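PDB 5O6M: Polyphosphate:AMP phosphotransferase from Meiothermus ruber H328, which uses inorganic polyphosphate as phosphate donor to convert AMP to ADP and ADP to ATP, and also accepts other nucleoside mono- and diphosphates. Local coordinates for residues R145-A157 with E211-P223. The protein carries 1 engineered substitution. Residues are numbered along the deposited sequence; the frame is centred on the assembly and turned at random.
Sequences RYRHIREFERMLA and EAAIRETSTEYAP
Arg150 and Glu216 are joined twice through one nitrogen. Arg150 NH1 donates to the backbone Glu216 O at 2.7 Å, in the guanidinium plane and fairly straight (164°), and forms a salt bridge with the carboxylate Glu216 OE1 at 2.9 Å, more bent (138°) and tilted somewhat out of that plane. A turn at chi3 folds the arginine over the end of helix 203-217, where Ser218 is the first residue to leave helical geometry, and a water links Arg150 NH2 to Glu216 OE1. A leucine in place of Arg150 would probably leave Glu216 O without this donor and the carboxylate without its nearer positive partner, with the long, weak bond from Arg215 NH2 to Glu216 OE2 still in place. Further along, the Tyr221 hydroxyl donates a very short bond to the backbone Arg150 O (2.5 Å). The Tyr221 ring lies against the helix, with Arg154 CA over one face, 3.7 Å from its centroid, a CH-pi contact. Thr219 OG1 sits over the opposite face, while Ala157 CB meets Tyr221 CB at 3.8 Å. At the other end Tyr146 is a knob among Ala212, Ala213, Glu216 and Thr217; Glu216 CG stands over its face, 3.9 Å from the centroid. Between them, the methyls Ile149 CG2 and Thr217 CG2 touch at 4.0 Å. Deeper in, Glu153 OE1 approaches Ala222 CB but pairs with Lys165 of the central parallel sheet, which also bonds Thr217 O. Segments 145-157 and 211-217 cross at -46° beside that sheet in this P-loop kinase fold. Hydrogen bonds to backbone carbonyls thus hold both sides, the salt bridge reinforces the first, and CH-pi and methyl contacts fill in around them.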
ATOM      1  N   ARG D 145      -1.058  -3.259  25.454  1.00 52.75           N
ATOM      2  CA  ARG D 145      -1.821  -3.160  24.220  1.00 50.23           C
ATOM      3  C   ARG D 145      -3.312  -2.952  24.449  1.00 40.44           C
ATOM      4  O   ARG D 145      -3.983  -2.424  23.559  1.00 48.36           O
ATOM      5  CB  ARG D 145      -1.573  -4.404  23.369  1.00 48.90           C
ATOM      6  CG  ARG D 145      -0.129  -4.475  22.891  1.00 52.06           C
ATOM      7  CD  ARG D 145       0.178  -5.726  22.100  1.00 52.78           C
ATOM      8  NE  ARG D 145       1.534  -5.660  21.556  1.00 55.25           N
ATOM      9  CZ  ARG D 145       2.073  -6.588  20.772  1.00 49.82           C
ATOM     10  NH1 ARG D 145       1.372  -7.663  20.440  1.00 49.80           N
ATOM     11  NH2 ARG D 145       3.313  -6.438  20.323  1.00 46.44           N
ATOM     12  N   TYR D 146      -3.849  -3.327  25.613  1.00 50.95           N
ATOM     13  CA  TYR D 146      -5.253  -3.025  25.886  1.00 45.69           C
ATOM     14  C   TYR D 146      -5.487  -1.524  25.838  1.00 53.59           C
ATOM     15  O   TYR D 146      -6.490  -1.054  25.288  1.00 54.87           O
ATOM     16  CB  TYR D 146      -5.663  -3.583  27.249  1.00 45.61           C
ATOM     17  CG  TYR D 146      -5.463  -5.076  27.389  1.00 57.69           C
ATOM     18  CD1 TYR D 146      -6.228  -5.973  26.653  1.00 43.81           C
ATOM     19  CD2 TYR D 146      -4.497  -5.587  28.248  1.00 48.43           C
ATOM     20  CE1 TYR D 146      -6.041  -7.336  26.777  1.00 55.06           C
ATOM     21  CE2 TYR D 146      -4.303  -6.949  28.378  1.00 46.56           C
ATOM     22  CZ  TYR D 146      -5.077  -7.818  27.641  1.00 58.50           C
ATOM     23  OH  TYR D 146      -4.884  -9.174  27.771  1.00 60.54           O
ATOM     24  N   ARG D 147      -4.551  -0.755  26.392  1.00 45.95           N
ATOM     25  CA  ARG D 147      -4.639   0.697  26.327  1.00 50.94           C
ATOM     26  C   ARG D 147      -4.533   1.189  24.890  1.00 52.92           C
ATOM     27  O   ARG D 147      -5.371   1.972  24.427  1.00 47.67           O
ATOM     28  CB  ARG D 147      -3.533   1.312  27.183  1.00 52.19           C
ATOM     29  CG  ARG D 147      -3.292   2.777  26.906  1.00 58.92           C
ATOM     30  CD  ARG D 147      -3.654   3.648  28.075  1.00 58.67           C
ATOM     31  NE  ARG D 147      -2.908   4.899  28.024  1.00 66.51           N
ATOM     32  CZ  ARG D 147      -3.238   5.994  28.699  1.00 77.04           C
ATOM     33  NH1 ARG D 147      -2.503   7.090  28.581  1.00 69.98           N
ATOM     34  NH2 ARG D 147      -4.313   5.995  29.479  1.00 73.27           N
ATOM     35  N   HIS D 148      -3.511   0.722  24.166  1.00 45.33           N
ATOM     36  CA  HIS D 148      -3.344   1.080  22.760  1.00 46.36           C
ATOM     37  C   HIS D 148      -4.645   0.911  21.988  1.00 44.72           C
ATOM     38  O   HIS D 148      -5.032   1.775  21.193  1.00 47.40           O
ATOM     39  CB  HIS D 148      -2.257   0.211  22.125  1.00 42.28           C
ATOM     40  CG  HIS D 148      -0.937   0.275  22.823  1.00 53.20           C
ATOM     41  ND1 HIS D 148       0.063  -0.646  22.597  1.00 54.41           N
ATOM     42  CD2 HIS D 148      -0.446   1.153  23.728  1.00 45.85           C
ATOM     43  CE1 HIS D 148       1.113  -0.341  23.339  1.00 44.25           C
ATOM     44  NE2 HIS D 148       0.829   0.744  24.036  1.00 45.94           N
ATOM     45  N   ILE D 149      -5.322  -0.216  22.201  1.00 44.77           N
ATOM     46  CA  ILE D 149      -6.498  -0.553  21.405  1.00 46.96           C
ATOM     47  C   ILE D 149      -7.675   0.345  21.763  1.00 47.91           C
ATOM     48  O   ILE D 149      -8.375   0.853  20.878  1.00 46.75           O
ATOM     49  CB  ILE D 149      -6.839  -2.042  21.576  1.00 40.77           C
ATOM     50  CG1 ILE D 149      -5.737  -2.899  20.949  1.00 45.40           C
ATOM     51  CG2 ILE D 149      -8.213  -2.358  20.988  1.00 41.71           C
ATOM     52  CD1 ILE D 149      -5.935  -4.388  21.114  1.00 50.98           C
ATOM     53  N   ARG D 150      -7.917   0.553  23.059  1.00 40.91           N
ATOM     54  CA  ARG D 150      -8.982   1.471  23.459  1.00 46.48           C
ATOM     55  C   ARG D 150      -8.794   2.836  22.814  1.00 54.38           C
ATOM     56  O   ARG D 150      -9.754   3.438  22.321  1.00 55.42           O
ATOM     57  CB  ARG D 150      -9.034   1.607  24.982  1.00 45.04           C
ATOM     58  CG  ARG D 150      -9.681   0.436  25.704  1.00 46.13           C
ATOM     59  CD  ARG D 150      -9.943   0.786  27.165  1.00 41.31           C
ATOM     60  NE  ARG D 150      -8.724   1.196  27.852  1.00 41.91           N
ATOM     61  CZ  ARG D 150      -7.927   0.368  28.519  1.00 49.23           C
ATOM     62  NH1 ARG D 150      -8.218  -0.925  28.595  1.00 47.42           N
ATOM     63  NH2 ARG D 150      -6.838   0.836  29.114  1.00 45.26           N
ATOM     64  N   GLU D 151      -7.556   3.334  22.801  1.00 45.41           N
ATOM     65  CA  GLU D 151      -7.281   4.662  22.271  1.00 50.77           C
ATOM     66  C   GLU D 151      -7.298   4.665  20.750  1.00 50.29           C
ATOM     67  O   GLU D 151      -7.739   5.640  20.133  1.00 47.33           O
ATOM     68  CB  GLU D 151      -5.932   5.164  22.791  1.00 48.34           C
ATOM     69  CG  GLU D 151      -5.890   5.345  24.300  1.00 53.26           C
ATOM     70  CD  GLU D 151      -6.976   6.281  24.798  1.00 55.49           C
ATOM     71  OE1 GLU D 151      -7.494   6.062  25.913  1.00 61.86           O
ATOM     72  OE2 GLU D 151      -7.325   7.229  24.065  1.00 57.61           O
ATOM     73  N   PHE D 152      -6.814   3.587  20.133  1.00 50.00           N
ATOM     74  CA  PHE D 152      -6.909   3.466  18.685  1.00 46.91           C
ATOM     75  C   PHE D 152      -8.363   3.476  18.235  1.00 47.33           C
ATOM     76  O   PHE D 152      -8.735   4.205  17.308  1.00 46.96           O
ATOM     77  CB  PHE D 152      -6.210   2.186  18.225  1.00 54.87           C
ATOM     78  CG  PHE D 152      -6.383   1.889  16.765  1.00 50.29           C
ATOM     79  CD1 PHE D 152      -5.937   2.782  15.802  1.00 47.98           C
ATOM     80  CD2 PHE D 152      -6.970   0.704  16.354  1.00 46.03           C
ATOM     81  CE1 PHE D 152      -6.091   2.506  14.455  1.00 42.47           C
ATOM     82  CE2 PHE D 152      -7.125   0.421  15.007  1.00 45.05           C
ATOM     83  CZ  PHE D 152      -6.687   1.324  14.058  1.00 40.60           C
ATOM     84  N   GLU D 153      -9.206   2.685  18.899  1.00 43.00           N
ATOM     85  CA  GLU D 153     -10.617   2.649  18.533  1.00 49.40           C
ATOM     86  C   GLU D 153     -11.325   3.944  18.907  1.00 51.23           C
ATOM     87  O   GLU D 153     -12.246   4.368  18.200  1.00 46.42           O
ATOM     88  CB  GLU D 153     -11.296   1.434  19.171  1.00 38.45           C
ATOM     89  CG  GLU D 153     -10.809   0.111  18.583  1.00 37.77           C
ATOM     90  CD  GLU D 153     -11.422  -1.107  19.252  1.00 47.81           C
ATOM     91  OE1 GLU D 153     -12.237  -0.928  20.182  1.00 46.62           O
ATOM     92  OE2 GLU D 153     -11.080  -2.246  18.850  1.00 43.53           O
ATOM     93  N   ARG D 154     -10.912   4.593  20.002  1.00 41.27           N
ATOM     94  CA  ARG D 154     -11.491   5.893  20.331  1.00 48.55           C
ATOM     95  C   ARG D 154     -11.234   6.904  19.223  1.00 43.44           C
ATOM     96  O   ARG D 154     -12.132   7.664  18.844  1.00 42.44           O
ATOM     97  CB  ARG D 154     -10.936   6.421  21.653  1.00 53.39           C
ATOM     98  CG  ARG D 154     -11.431   7.832  21.960  1.00 51.54           C
ATOM     99  CD  ARG D 154     -10.574   8.540  22.995  1.00 61.04           C
ATOM    100  NE  ARG D 154     -10.598   7.873  24.290  1.00 69.50           N
ATOM    101  CZ  ARG D 154     -11.477   8.161  25.243  1.00 75.54           C
ATOM    102  NH1 ARG D 154     -12.385   9.106  25.039  1.00 74.02           N
ATOM    103  NH2 ARG D 154     -11.448   7.513  26.399  1.00 77.39           N
ATOM    104  N   MET D 155     -10.010   6.932  18.697  1.00 44.83           N
ATOM    105  CA  MET D 155      -9.689   7.849  17.610  1.00 41.02           C
ATOM    106  C   MET D 155     -10.523   7.534  16.372  1.00 47.73           C
ATOM    107  O   MET D 155     -11.074   8.437  15.732  1.00 54.28           O
ATOM    108  CB  MET D 155      -8.187   7.779  17.306  1.00 43.83           C
ATOM    109  CG  MET D 155      -7.710   8.686  16.181  1.00 43.25           C
ATOM    110  SD  MET D 155      -7.923   7.925  14.561  1.00 48.99           S
ATOM    111  CE  MET D 155      -7.057   6.374  14.784  1.00 46.92           C
ATOM    112  N   LEU D 156     -10.628   6.251  16.019  1.00 42.78           N
ATOM    113  CA  LEU D 156     -11.448   5.850  14.880  1.00 45.01           C
ATOM    114  C   LEU D 156     -12.883   6.340  15.024  1.00 48.91           C
ATOM    115  O   LEU D 156     -13.468   6.875  14.074  1.00 45.64           O
ATOM    116  CB  LEU D 156     -11.421   4.331  14.727  1.00 44.89           C
ATOM    117  CG  LEU D 156     -10.126   3.715  14.206  1.00 46.78           C
ATOM    118  CD1 LEU D 156     -10.294   2.215  14.059  1.00 43.01           C
ATOM    119  CD2 LEU D 156      -9.758   4.341  12.871  1.00 40.22           C
ATOM    120  N   ALA D 157     -13.477   6.145  16.203  1.00 46.13           N
ATOM    121  CA  ALA D 157     -14.874   6.523  16.392  1.00 44.07           C
ATOM    122  C   ALA D 157     -15.041   8.038  16.364  1.00 43.51           C
ATOM    123  O   ALA D 157     -15.934   8.562  15.687  1.00 54.62           O
ATOM    124  CB  ALA D 157     -15.402   5.938  17.704  1.00 40.17           C
ATOM    125  N   GLU D 211     -11.723 -13.101  27.593  1.00 56.05           N
ATOM    126  CA  GLU D 211     -12.384 -12.360  28.662  1.00 57.22           C
ATOM    127  C   GLU D 211     -11.587 -11.114  29.031  1.00 51.13           C
ATOM    128  O   GLU D 211     -12.161 -10.040  29.245  1.00 51.06           O
ATOM    129  CB  GLU D 211     -12.601 -13.255  29.881  1.00 53.25           C
ATOM    130  CG  GLU D 211     -13.328 -12.550  31.020  1.00 71.99           C
ATOM    131  CD  GLU D 211     -13.656 -13.471  32.180  1.00 74.14           C
ATOM    132  OE1 GLU D 211     -12.864 -13.529  33.144  1.00 67.31           O
ATOM    133  OE2 GLU D 211     -14.710 -14.141  32.119  1.00 74.87           O
ATOM    134  N   ALA D 212     -10.263 -11.243  29.123  1.00 48.82           N
ATOM    135  CA  ALA D 212      -9.429 -10.085  29.426  1.00 63.71           C
ATOM    136  C   ALA D 212      -9.545  -9.035  28.328  1.00 58.30           C
ATOM    137  O   ALA D 212      -9.745  -7.847  28.604  1.00 54.74           O
ATOM    138  CB  ALA D 212      -7.975 -10.521  29.610  1.00 55.94           C
ATOM    139  N   ALA D 213      -9.406  -9.459  27.070  1.00 57.85           N
ATOM    140  CA  ALA D 213      -9.504  -8.525  25.954  1.00 51.17           C
ATOM    141  C   ALA D 213     -10.867  -7.844  25.926  1.00 51.04           C
ATOM    142  O   ALA D 213     -10.961  -6.620  25.780  1.00 57.24           O
ATOM    143  CB  ALA D 213      -9.238  -9.253  24.637  1.00 50.20           C
ATOM    144  N   ILE D 214     -11.940  -8.622  26.084  1.00 53.07           N
ATOM    145  CA  ILE D 214     -13.280  -8.048  25.997  1.00 49.72           C
ATOM    146  C   ILE D 214     -13.537  -7.098  27.159  1.00 48.38           C
ATOM    147  O   ILE D 214     -14.062  -5.995  26.969  1.00 52.04           O
ATOM    148  CB  ILE D 214     -14.334  -9.166  25.922  1.00 52.47           C
ATOM    149  CG1 ILE D 214     -14.234  -9.883  24.570  1.00 50.02           C
ATOM    150  CG2 ILE D 214     -15.728  -8.602  26.163  1.00 46.40           C
ATOM    151  CD1 ILE D 214     -15.002 -11.180  24.490  1.00 43.00           C
ATOM    152  N   ARG D 215     -13.174  -7.510  28.375  1.00 51.95           N
ATOM    153  CA  ARG D 215     -13.329  -6.640  29.538  1.00 54.17           C
ATOM    154  C   ARG D 215     -12.505  -5.361  29.404  1.00 58.45           C
ATOM    155  O   ARG D 215     -12.948  -4.282  29.815  1.00 49.92           O
ATOM    156  CB  ARG D 215     -12.965  -7.411  30.809  1.00 56.16           C
ATOM    157  CG  ARG D 215     -13.058  -6.609  32.094  1.00 66.85           C
ATOM    158  CD  ARG D 215     -12.519  -7.399  33.284  1.00 66.43           C
ATOM    159  NE  ARG D 215     -11.399  -8.277  32.952  1.00 67.85           N
ATOM    160  CZ  ARG D 215     -10.116  -7.947  33.065  1.00 73.94           C
ATOM    161  NH1 ARG D 215      -9.178  -8.826  32.741  1.00 72.78           N
ATOM    162  NH2 ARG D 215      -9.769  -6.742  33.498  1.00 80.06           N
ATOM    163  N   GLU D 216     -11.305  -5.457  28.824  1.00 51.05           N
ATOM    164  CA  GLU D 216     -10.410  -4.303  28.769  1.00 56.12           C
ATOM    165  C   GLU D 216     -10.791  -3.312  27.676  1.00 54.11           C
ATOM    166  O   GLU D 216     -10.483  -2.121  27.800  1.00 53.15           O
ATOM    167  CB  GLU D 216      -8.959  -4.751  28.554  1.00 57.58           C
ATOM    168  CG  GLU D 216      -8.278  -5.349  29.779  1.00 63.17           C
ATOM    169  CD  GLU D 216      -7.892  -4.300  30.811  1.00 70.71           C
ATOM    170  OE1 GLU D 216      -7.777  -3.110  30.443  1.00 71.88           O
ATOM    171  OE2 GLU D 216      -7.692  -4.666  31.989  1.00 80.49           O
ATOM    172  N   THR D 217     -11.441  -3.765  26.602  1.00 54.39           N
ATOM    173  CA  THR D 217     -11.601  -2.931  25.418  1.00 50.54           C
ATOM    174  C   THR D 217     -13.045  -2.671  25.019  1.00 52.73           C
ATOM    175  O   THR D 217     -13.273  -2.029  23.986  1.00 47.94           O
ATOM    176  CB  THR D 217     -10.857  -3.547  24.226  1.00 42.91           C
ATOM    177  OG1 THR D 217     -11.438  -4.815  23.901  1.00 48.61           O
ATOM    178  CG2 THR D 217      -9.382  -3.737  24.561  1.00 45.42           C
ATOM    179  N   SER D 218     -14.023  -3.149  25.778  1.00 51.28           N
ATOM    180  CA  SER D 218     -15.409  -2.812  25.486  1.00 50.43           C
ATOM    181  C   SER D 218     -15.716  -1.426  26.039  1.00 53.91           C
ATOM    182  O   SER D 218     -15.658  -1.211  27.254  1.00 55.94           O
ATOM    183  CB  SER D 218     -16.359  -3.847  26.076  1.00 46.04           C
ATOM    184  OG  SER D 218     -17.671  -3.615  25.602  1.00 53.90           O
ATOM    185  N   THR D 219     -16.022  -0.484  25.152  1.00 52.97           N
ATOM    186  CA  THR D 219     -16.274   0.896  25.532  1.00 53.75           C
ATOM    187  C   THR D 219     -17.573   1.358  24.887  1.00 49.21           C
ATOM    188  O   THR D 219     -18.181   0.652  24.082  1.00 65.57           O
ATOM    189  CB  THR D 219     -15.125   1.819  25.118  1.00 52.09           C
ATOM    190  OG1 THR D 219     -14.987   1.793  23.694  1.00 51.75           O
ATOM    191  CG2 THR D 219     -13.824   1.358  25.751  1.00 44.94           C
ATOM    192  N   GLU D 220     -17.996   2.567  25.251  1.00 58.30           N
ATOM    193  CA  GLU D 220     -19.233   3.117  24.707  1.00 65.85           C
ATOM    194  C   GLU D 220     -19.066   3.582  23.268  1.00 61.05           C
ATOM    195  O   GLU D 220     -20.064   3.693  22.547  1.00 71.97           O
ATOM    196  CB  GLU D 220     -19.730   4.277  25.573  1.00 73.94           C
ATOM    197  CG  GLU D 220     -19.250   4.224  27.013  1.00 77.53           C
ATOM    198  CD  GLU D 220     -17.789   4.605  27.144  1.00 75.62           C
ATOM    199  OE1 GLU D 220     -17.393   5.631  26.551  1.00 83.09           O
ATOM    200  OE2 GLU D 220     -17.036   3.864  27.813  1.00 76.32           O
ATOM    201  N   TYR D 221     -17.838   3.863  22.838  1.00 60.89           N
ATOM    202  CA  TYR D 221     -17.576   4.167  21.441  1.00 60.26           C
ATOM    203  C   TYR D 221     -17.222   2.932  20.622  1.00 53.24           C
ATOM    204  O   TYR D 221     -17.188   3.021  19.391  1.00 45.15           O
ATOM    205  CB  TYR D 221     -16.439   5.187  21.310  1.00 54.05           C
ATOM    206  CG  TYR D 221     -15.163   4.788  22.018  1.00 56.55           C
ATOM    207  CD1 TYR D 221     -14.285   3.880  21.438  1.00 57.62           C
ATOM    208  CD2 TYR D 221     -14.815   5.344  23.242  1.00 54.77           C
ATOM    209  CE1 TYR D 221     -13.115   3.508  22.072  1.00 55.01           C
ATOM    210  CE2 TYR D 221     -13.641   4.984  23.881  1.00 55.85           C
ATOM    211  CZ  TYR D 221     -12.797   4.063  23.290  1.00 60.67           C
ATOM    212  OH  TYR D 221     -11.627   3.691  23.912  1.00 62.81           O
ATOM    213  N   ALA D 222     -16.963   1.790  21.267  1.00 50.56           N
ATOM    214  CA  ALA D 222     -16.570   0.564  20.567  1.00 52.64           C
ATOM    215  C   ALA D 222     -17.018  -0.650  21.374  1.00 55.41           C
ATOM    216  O   ALA D 222     -16.207  -1.332  22.011  1.00 52.80           O
ATOM    217  CB  ALA D 222     -15.063   0.538  20.322  1.00 51.20           C
ATOM    218  N   PRO D 223     -18.312  -0.956  21.353  1.00 50.82           N
ATOM    219  CA  PRO D 223     -18.826  -2.050  22.182  1.00 57.73           C
ATOM    220  C   PRO D 223     -18.472  -3.427  21.636  1.00 53.46           C
ATOM    221  O   PRO D 223     -18.368  -3.643  20.425  1.00 49.73           O
ATOM    222  CB  PRO D 223     -20.342  -1.828  22.141  1.00 52.17           C
ATOM    223  CG  PRO D 223     -20.569  -1.200  20.800  1.00 54.09           C
ATOM    224  CD  PRO D 223     -19.379  -0.294  20.584  1.00 48.98           C
TER
HETATM  225  O   HOH W   1      -5.375  -1.255  31.054  1.00 55.15           O